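Local coordinates for putative uncharacterized protein (Chaetomium thermophilum, PDB 5T8V), which probably serves as a cohesin loader that associates with chromatin, the chain here being the C-terminal, HEAT-repeat part of the Scc2 protein, at residues Asp91-Val104 with Gln154-Ile166. Numbering follows the deposited sequence.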
ATOM      1  N   ASP A  91      28.253  36.868 -55.377  1.00 32.40           N
ATOM      2  CA  ASP A  91      27.401  37.997 -55.025  1.00 33.94           C
ATOM      3  C   ASP A  91      26.376  38.278 -56.115  1.00 33.97           C
ATOM      4  O   ASP A  91      25.271  38.744 -55.821  1.00 33.01           O
ATOM      5  CB  ASP A  91      28.252  39.237 -54.760  1.00 37.15           C
ATOM      6  CG  ASP A  91      27.449  40.376 -54.161  1.00 40.37           C
ATOM      7  OD1 ASP A  91      27.287  40.403 -52.922  1.00 41.05           O
ATOM      8  OD2 ASP A  91      26.973  41.240 -54.928  1.00 42.52           O
ATOM      9  N   SER A  92      26.721  38.006 -57.374  1.00 38.31           N
ATOM     10  CA  SER A  92      25.759  38.165 -58.457  1.00 40.00           C
ATOM     11  C   SER A  92      24.654  37.122 -58.355  1.00 38.27           C
ATOM     12  O   SER A  92      23.463  37.451 -58.437  1.00 39.64           O
ATOM     13  CB  SER A  92      26.471  38.068 -59.807  1.00 43.34           C
ATOM     14  OG  SER A  92      27.437  39.096 -59.951  1.00 46.89           O
ATOM     15  N   ALA A  93      25.031  35.854 -58.169  1.00 30.95           N
ATOM     16  CA  ALA A  93      24.027  34.806 -58.016  1.00 28.91           C
ATOM     17  C   ALA A  93      23.111  35.078 -56.830  1.00 27.99           C
ATOM     18  O   ALA A  93      21.927  34.722 -56.864  1.00 27.00           O
ATOM     19  CB  ALA A  93      24.704  33.446 -57.858  1.00 27.45           C
ATOM     20  N   LEU A  94      23.633  35.709 -55.777  1.00 31.11           N
ATOM     21  CA  LEU A  94      22.819  35.990 -54.600  1.00 32.28           C
ATOM     22  C   LEU A  94      21.927  37.208 -54.812  1.00 34.94           C
ATOM     23  O   LEU A  94      20.763  37.206 -54.394  1.00 35.87           O
ATOM     24  CB  LEU A  94      23.720  36.187 -53.383  1.00 32.44           C
ATOM     25  CG  LEU A  94      24.299  34.882 -52.836  1.00 31.77           C
ATOM     26  CD1 LEU A  94      25.532  35.133 -51.979  1.00 32.61           C
ATOM     27  CD2 LEU A  94      23.232  34.151 -52.045  1.00 30.76           C
ATOM     28  N   ARG A  95      22.451  38.255 -55.453  1.00 33.63           N
ATOM     29  CA  ARG A  95      21.623  39.412 -55.774  1.00 35.62           C
ATOM     30  C   ARG A  95      20.509  39.044 -56.743  1.00 35.11           C
ATOM     31  O   ARG A  95      19.454  39.687 -56.749  1.00 35.46           O
ATOM     32  CB  ARG A  95      22.484  40.534 -56.357  1.00 38.74           C
ATOM     33  CG  ARG A  95      23.313  41.290 -55.323  1.00 40.62           C
ATOM     34  CD  ARG A  95      24.015  42.502 -55.926  1.00 44.04           C
ATOM     35  NE  ARG A  95      25.145  42.128 -56.776  1.00 46.05           N
ATOM     36  CZ  ARG A  95      25.074  41.908 -58.089  1.00 48.14           C
ATOM     37  NH1 ARG A  95      23.920  42.020 -58.737  1.00 48.80           N
ATOM     38  NH2 ARG A  95      26.169  41.572 -58.759  1.00 48.85           N
ATOM     39  N   GLN A  96      20.718  38.017 -57.568  1.00 38.00           N
ATOM     40  CA  GLN A  96      19.678  37.603 -58.504  1.00 39.52           C
ATOM     41  C   GLN A  96      18.398  37.220 -57.769  1.00 39.15           C
ATOM     42  O   GLN A  96      17.300  37.635 -58.155  1.00 40.26           O
ATOM     43  CB  GLN A  96      20.179  36.435 -59.356  1.00 40.47           C
ATOM     44  CG  GLN A  96      19.141  35.864 -60.317  1.00 41.96           C
ATOM     45  CD  GLN A  96      18.667  36.879 -61.339  1.00 44.27           C
ATOM     46  OE1 GLN A  96      19.316  37.901 -61.568  1.00 45.26           O
ATOM     47  NE2 GLN A  96      17.527  36.600 -61.962  1.00 45.00           N
ATOM     48  N   THR A  97      18.522  36.432 -56.699  1.00 40.00           N
ATOM     49  CA  THR A  97      17.371  35.866 -56.005  1.00 40.73           C
ATOM     50  C   THR A  97      17.105  36.535 -54.659  1.00 42.62           C
ATOM     51  O   THR A  97      16.403  35.965 -53.819  1.00 42.58           O
ATOM     52  CB  THR A  97      17.567  34.361 -55.805  1.00 38.09           C
ATOM     53  OG1 THR A  97      18.738  34.131 -55.014  1.00 36.48           O
ATOM     54  CG2 THR A  97      17.717  33.652 -57.143  1.00 38.16           C
ATOM     55  N   GLU A  98      17.643  37.735 -54.434  1.00 51.64           N
ATOM     56  CA  GLU A  98      17.474  38.383 -53.137  1.00 53.40           C
ATOM     57  C   GLU A  98      16.013  38.739 -52.883  1.00 56.58           C
ATOM     58  O   GLU A  98      15.476  38.461 -51.805  1.00 57.25           O
ATOM     59  CB  GLU A  98      18.360  39.628 -53.052  1.00 54.60           C
ATOM     60  CG  GLU A  98      18.038  40.708 -54.076  1.00 56.85           C
ATOM     61  CD  GLU A  98      19.051  41.835 -54.069  1.00 58.10           C
ATOM     62  OE1 GLU A  98      18.705  42.947 -54.521  1.00 59.84           O
ATOM     63  OE2 GLU A  98      20.189  41.609 -53.605  1.00 57.20           O
ATOM     64  N   SER A  99      15.352  39.351 -53.865  1.00 46.20           N
ATOM     65  CA  SER A  99      13.949  39.722 -53.738  1.00 48.51           C
ATOM     66  C   SER A  99      13.005  38.642 -54.246  1.00 48.17           C
ATOM     67  O   SER A  99      11.796  38.734 -54.007  1.00 49.64           O
ATOM     68  CB  SER A  99      13.677  41.025 -54.498  1.00 51.42           C
ATOM     69  OG  SER A  99      14.466  42.090 -53.992  1.00 52.40           O
ATOM     70  N   LEU A 100      13.524  37.631 -54.938  1.00 62.77           N
ATOM     71  CA  LEU A 100      12.689  36.564 -55.464  1.00 62.54           C
ATOM     72  C   LEU A 100      11.936  35.859 -54.340  1.00 62.46           C
ATOM     73  O   LEU A 100      12.439  35.702 -53.224  1.00 61.64           O
ATOM     74  CB  LEU A 100      13.550  35.557 -56.229  1.00 60.56           C
ATOM     75  CG  LEU A 100      12.852  34.303 -56.758  1.00 59.99           C
ATOM     76  CD1 LEU A 100      11.806  34.666 -57.796  1.00 62.08           C
ATOM     77  CD2 LEU A 100      13.876  33.340 -57.333  1.00 58.50           C
ATOM     78  N   ASP A 101      10.713  35.435 -54.649  1.00 57.81           N
ATOM     79  CA  ASP A 101       9.870  34.676 -53.729  1.00 55.25           C
ATOM     80  C   ASP A 101       9.713  33.271 -54.300  1.00 53.07           C
ATOM     81  O   ASP A 101       8.850  33.027 -55.149  1.00 54.20           O
ATOM     82  CB  ASP A 101       8.517  35.355 -53.537  1.00 56.12           C
ATOM     83  CG  ASP A 101       7.520  34.471 -52.815  1.00 55.50           C
ATOM     84  OD1 ASP A 101       7.557  34.422 -51.568  1.00 54.76           O
ATOM     85  OD2 ASP A 101       6.698  33.822 -53.495  1.00 55.86           O
ATOM     86  N   PHE A 102      10.557  32.351 -53.833  1.00 35.47           N
ATOM     87  CA  PHE A 102      10.541  30.966 -54.287  1.00 32.16           C
ATOM     88  C   PHE A 102       9.742  30.060 -53.357  1.00 29.85           C
ATOM     89  O   PHE A 102       9.924  28.837 -53.386  1.00 28.09           O
ATOM     90  CB  PHE A 102      11.972  30.443 -54.435  1.00 29.93           C
ATOM     91  CG  PHE A 102      12.845  30.709 -53.240  1.00 28.28           C
ATOM     92  CD1 PHE A 102      12.754  29.922 -52.103  1.00 27.56           C
ATOM     93  CD2 PHE A 102      13.765  31.743 -53.259  1.00 27.52           C
ATOM     94  CE1 PHE A 102      13.560  30.168 -51.008  1.00 26.58           C
ATOM     95  CE2 PHE A 102      14.574  31.991 -52.170  1.00 26.38           C
ATOM     96  CZ  PHE A 102      14.471  31.203 -51.042  1.00 26.04           C
ATOM     97  N   SER A 103       8.858  30.630 -52.544  1.00 29.38           N
ATOM     98  CA  SER A 103       8.094  29.838 -51.595  1.00 30.54           C
ATOM     99  C   SER A 103       7.001  29.043 -52.302  1.00 31.87           C
ATOM    100  O   SER A 103       6.478  29.446 -53.345  1.00 32.71           O
ATOM    101  CB  SER A 103       7.474  30.739 -50.527  1.00 32.63           C
ATOM    102  OG  SER A 103       6.631  31.718 -51.110  1.00 35.47           O
ATOM    103  N   VAL A 104       6.667  27.900 -51.722  1.00 29.50           N
ATOM    104  CA  VAL A 104       5.572  27.063 -52.195  1.00 30.84           C
ATOM    105  C   VAL A 104       4.318  27.419 -51.413  1.00 33.85           C
ATOM    106  O   VAL A 104       4.376  27.689 -50.207  1.00 33.61           O
ATOM    107  CB  VAL A 104       5.922  25.570 -52.043  1.00 29.63           C
ATOM    108  CG1 VAL A 104       4.686  24.689 -52.212  1.00 31.26           C
ATOM    109  CG2 VAL A 104       6.986  25.174 -53.051  1.00 28.05           C
ATOM    110  N   GLN A 154      23.204  37.706 -46.758  1.00 34.89           N
ATOM    111  CA  GLN A 154      22.512  37.044 -47.859  1.00 33.48           C
ATOM    112  C   GLN A 154      22.294  35.566 -47.558  1.00 30.65           C
ATOM    113  O   GLN A 154      21.186  35.042 -47.726  1.00 30.52           O
ATOM    114  CB  GLN A 154      23.312  37.216 -49.152  1.00 34.47           C
ATOM    115  CG  GLN A 154      23.424  38.654 -49.628  1.00 38.10           C
ATOM    116  CD  GLN A 154      24.440  38.824 -50.745  1.00 40.26           C
ATOM    117  OE1 GLN A 154      25.424  38.087 -50.825  1.00 39.49           O
ATOM    118  NE2 GLN A 154      24.205  39.801 -51.613  1.00 42.86           N
ATOM    119  N   ALA A 155      23.347  34.874 -47.117  1.00 18.36           N
ATOM    120  CA  ALA A 155      23.215  33.459 -46.782  1.00 17.32           C
ATOM    121  C   ALA A 155      22.129  33.247 -45.734  1.00 17.43           C
ATOM    122  O   ALA A 155      21.278  32.358 -45.871  1.00 16.96           O
ATOM    123  CB  ALA A 155      24.557  32.916 -46.289  1.00 17.01           C
ATOM    124  N   LEU A 156      22.142  34.061 -44.679  1.00 18.97           N
ATOM    125  CA  LEU A 156      21.136  33.942 -43.629  1.00 19.41           C
ATOM    126  C   LEU A 156      19.732  34.147 -44.183  1.00 19.78           C
ATOM    127  O   LEU A 156      18.801  33.407 -43.833  1.00 19.69           O
ATOM    128  CB  LEU A 156      21.435  34.951 -42.521  1.00 20.59           C
ATOM    129  CG  LEU A 156      20.413  35.076 -41.394  1.00 21.68           C
ATOM    130  CD1 LEU A 156      20.172  33.734 -40.715  1.00 21.05           C
ATOM    131  CD2 LEU A 156      20.893  36.117 -40.395  1.00 23.68           C
ATOM    132  N   SER A 157      19.558  35.148 -45.049  1.00 26.22           N
ATOM    133  CA  SER A 157      18.263  35.346 -45.690  1.00 27.37           C
ATOM    134  C   SER A 157      17.839  34.094 -46.442  1.00 25.75           C
ATOM    135  O   SER A 157      16.720  33.601 -46.268  1.00 26.11           O
ATOM    136  CB  SER A 157      18.320  36.547 -46.632  1.00 30.35           C
ATOM    137  OG  SER A 157      18.567  37.740 -45.910  1.00 33.76           O
ATOM    138  N   LEU A 158      18.730  33.554 -47.278  1.00 26.98           N
ATOM    139  CA  LEU A 158      18.382  32.362 -48.043  1.00 26.24           C
ATOM    140  C   LEU A 158      17.985  31.212 -47.127  1.00 26.00           C
ATOM    141  O   LEU A 158      17.066  30.451 -47.443  1.00 27.11           O
ATOM    142  CB  LEU A 158      19.547  31.947 -48.941  1.00 25.87           C
ATOM    143  CG  LEU A 158      19.519  32.492 -50.371  1.00 26.35           C
ATOM    144  CD1 LEU A 158      20.792  32.099 -51.098  1.00 26.19           C
ATOM    145  CD2 LEU A 158      18.297  31.992 -51.134  1.00 25.58           C
ATOM    146  N   CYS A 159      18.666  31.061 -45.991  1.00 22.32           N
ATOM    147  CA  CYS A 159      18.291  30.008 -45.053  1.00 22.00           C
ATOM    148  C   CYS A 159      16.885  30.238 -44.510  1.00 23.89           C
ATOM    149  O   CYS A 159      16.052  29.322 -44.501  1.00 24.27           O
ATOM    150  CB  CYS A 159      19.310  29.930 -43.916  1.00 21.37           C
ATOM    151  SG  CYS A 159      20.913  29.260 -44.412  1.00 20.30           S
ATOM    152  N   LYS A 160      16.598  31.462 -44.062  1.00 29.57           N
ATOM    153  CA  LYS A 160      15.261  31.760 -43.554  1.00 31.87           C
ATOM    154  C   LYS A 160      14.193  31.459 -44.601  1.00 32.00           C
ATOM    155  O   LYS A 160      13.223  30.742 -44.325  1.00 32.67           O
ATOM    156  CB  LYS A 160      15.175  33.220 -43.109  1.00 34.90           C
ATOM    157  CG  LYS A 160      15.533  33.440 -41.642  1.00 37.41           C
ATOM    158  CD  LYS A 160      14.859  34.678 -41.061  1.00 40.48           C
ATOM    159  CE  LYS A 160      15.744  35.909 -41.160  1.00 42.35           C
ATOM    160  NZ  LYS A 160      15.076  37.113 -40.584  1.00 45.93           N
ATOM    161  N   ARG A 161      14.355  31.993 -45.814  1.00 31.61           N
ATOM    162  CA  ARG A 161      13.328  31.821 -46.838  1.00 33.02           C
ATOM    163  C   ARG A 161      13.234  30.372 -47.300  1.00 31.98           C
ATOM    164  O   ARG A 161      12.162  29.928 -47.727  1.00 32.25           O
ATOM    165  CB  ARG A 161      13.606  32.745 -48.025  1.00 34.36           C
ATOM    166  CG  ARG A 161      13.870  34.190 -47.623  1.00 36.75           C
ATOM    167  CD  ARG A 161      13.432  35.188 -48.687  1.00 39.43           C
ATOM    168  NE  ARG A 161      14.078  34.971 -49.981  1.00 40.38           N
ATOM    169  CZ  ARG A 161      15.311  35.365 -50.289  1.00 41.00           C
ATOM    170  NH1 ARG A 161      16.066  35.992 -49.395  1.00 41.53           N
ATOM    171  NH2 ARG A 161      15.797  35.121 -51.498  1.00 40.92           N
ATOM    172  N   LEU A 162      14.334  29.621 -47.221  1.00 29.42           N
ATOM    173  CA  LEU A 162      14.292  28.202 -47.559  1.00 28.11           C
ATOM    174  C   LEU A 162      13.496  27.419 -46.525  1.00 28.04           C
ATOM    175  O   LEU A 162      12.702  26.540 -46.880  1.00 28.57           O
ATOM    176  CB  LEU A 162      15.711  27.643 -47.667  1.00 27.11           C
ATOM    177  CG  LEU A 162      16.473  27.928 -48.963  1.00 26.94           C
ATOM    178  CD1 LEU A 162      17.931  27.534 -48.803  1.00 26.47           C
ATOM    179  CD2 LEU A 162      15.847  27.192 -50.141  1.00 26.90           C
ATOM    180  N   ILE A 163      13.695  27.723 -45.244  1.00 25.01           N
ATOM    181  CA  ILE A 163      12.965  27.020 -44.194  1.00 26.10           C
ATOM    182  C   ILE A 163      11.484  27.381 -44.243  1.00 28.66           C
ATOM    183  O   ILE A 163      10.614  26.504 -44.200  1.00 29.09           O
ATOM    184  CB  ILE A 163      13.584  27.330 -42.821  1.00 26.34           C
ATOM    185  CG1 ILE A 163      15.004  26.759 -42.755  1.00 24.77           C
ATOM    186  CG2 ILE A 163      12.731  26.754 -41.691  1.00 28.38           C
ATOM    187  CD1 ILE A 163      15.817  27.263 -41.598  1.00 25.02           C
ATOM    188  N   ASP A 164      11.174  28.676 -44.343  1.00 39.82           N
ATOM    189  CA  ASP A 164       9.777  29.102 -44.326  1.00 40.71           C
ATOM    190  C   ASP A 164       9.043  28.684 -45.595  1.00 40.47           C
ATOM    191  O   ASP A 164       7.867  28.305 -45.541  1.00 42.04           O
ATOM    192  CB  ASP A 164       9.691  30.619 -44.149  1.00 41.25           C
ATOM    193  CG  ASP A 164       9.996  31.066 -42.735  1.00 44.10           C
ATOM    194  OD1 ASP A 164       9.770  30.276 -41.793  1.00 45.80           O
ATOM    195  OD2 ASP A 164      10.456  32.214 -42.567  1.00 44.60           O
ATOM    196  N   GLY A 165       9.714  28.740 -46.742  1.00 22.53           N
ATOM    197  CA  GLY A 165       9.029  28.669 -48.018  1.00 22.96           C
ATOM    198  C   GLY A 165       9.071  27.339 -48.744  1.00 22.41           C
ATOM    199  O   GLY A 165       8.310  27.141 -49.695  1.00 23.10           O
ATOM    200  N   ILE A 166       9.941  26.419 -48.325  1.00 23.25           N
ATOM    201  CA  ILE A 166      10.106  25.165 -49.056  1.00 22.66           C
ATOM    202  C   ILE A 166      10.176  23.980 -48.099  1.00 23.70           C
ATOM    203  O   ILE A 166       9.343  23.070 -48.164  1.00 24.33           O
ATOM    204  CB  ILE A 166      11.355  25.227 -49.956  1.00 20.49           C
ATOM    205  CG1 ILE A 166      11.183  26.346 -50.992  1.00 21.87           C
ATOM    206  CG2 ILE A 166      11.584  23.883 -50.643  1.00 20.13           C
ATOM    207  CD1 ILE A 166      12.305  26.468 -52.008  1.00 21.48           C
TER
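In the alpha-helical array near the N-terminal end of this HEAT-repeat fragment, the last turn and a half of helix 81-96 and the loop that leaves it lie along helix 149-172, touching through Leu-94, Phe-102 and Val-104. The short axes of 91-96 and 154-166 run 41° apart and approach to 10.9 Å; the loop comes much closer, the CA atoms of Ser-103 and Gly-165 being 3.9 Å apart. At the helical end, Leu-94 has its CB directed toward helix 154-166 and packs against the end of the Gln-154 side chain, while its CD2 branch meets CD1 of Leu-158. Asp-91 borders the same amide, its carboxylate pinned from within its own helix by a salt bridge, Arg-95 NE to Asp-91 OD2 at 2.7 Å. The centre belongs to Phe-102. With CG between the backbone N and the carbonyl carbon (chi1 49°), the ring reaches across to the helix, CE2 and CZ against CD2 of Leu-158, CE1 3.9 Å from CD2 of Leu-162, and CD1 3.5 Å from CD1 of Ile-166. Arg-161 crosses it at about a right angle: its CB lies 3.5 Å from CZ of Phe-102, and NH2 comes to the ring edge, near the ring plane. The Glu-98 carbonyl oxygen sits over one guanidinium face. Were Phe-102 an alanine, Leu-158, Leu-162 and Ile-166 would probably lose their common partner and the Arg-161 chain would be freer to swing. Beyond the ring, the loop is tied to the helix by Val-104 N donating to Gly-165 O (2.7 Å), a nearly straight bond lying in the carbonyl plane. Helix 120-136 touches Thr-97 and Phe-102, and Trp-116 hydrogen-bonds the Phe-102 carbonyl; helix 190-213 reaches Ala-155, Cys-159 and, through Leu-196, Ile-166, while helix 218-232 packs on Leu-156 and Ile-163.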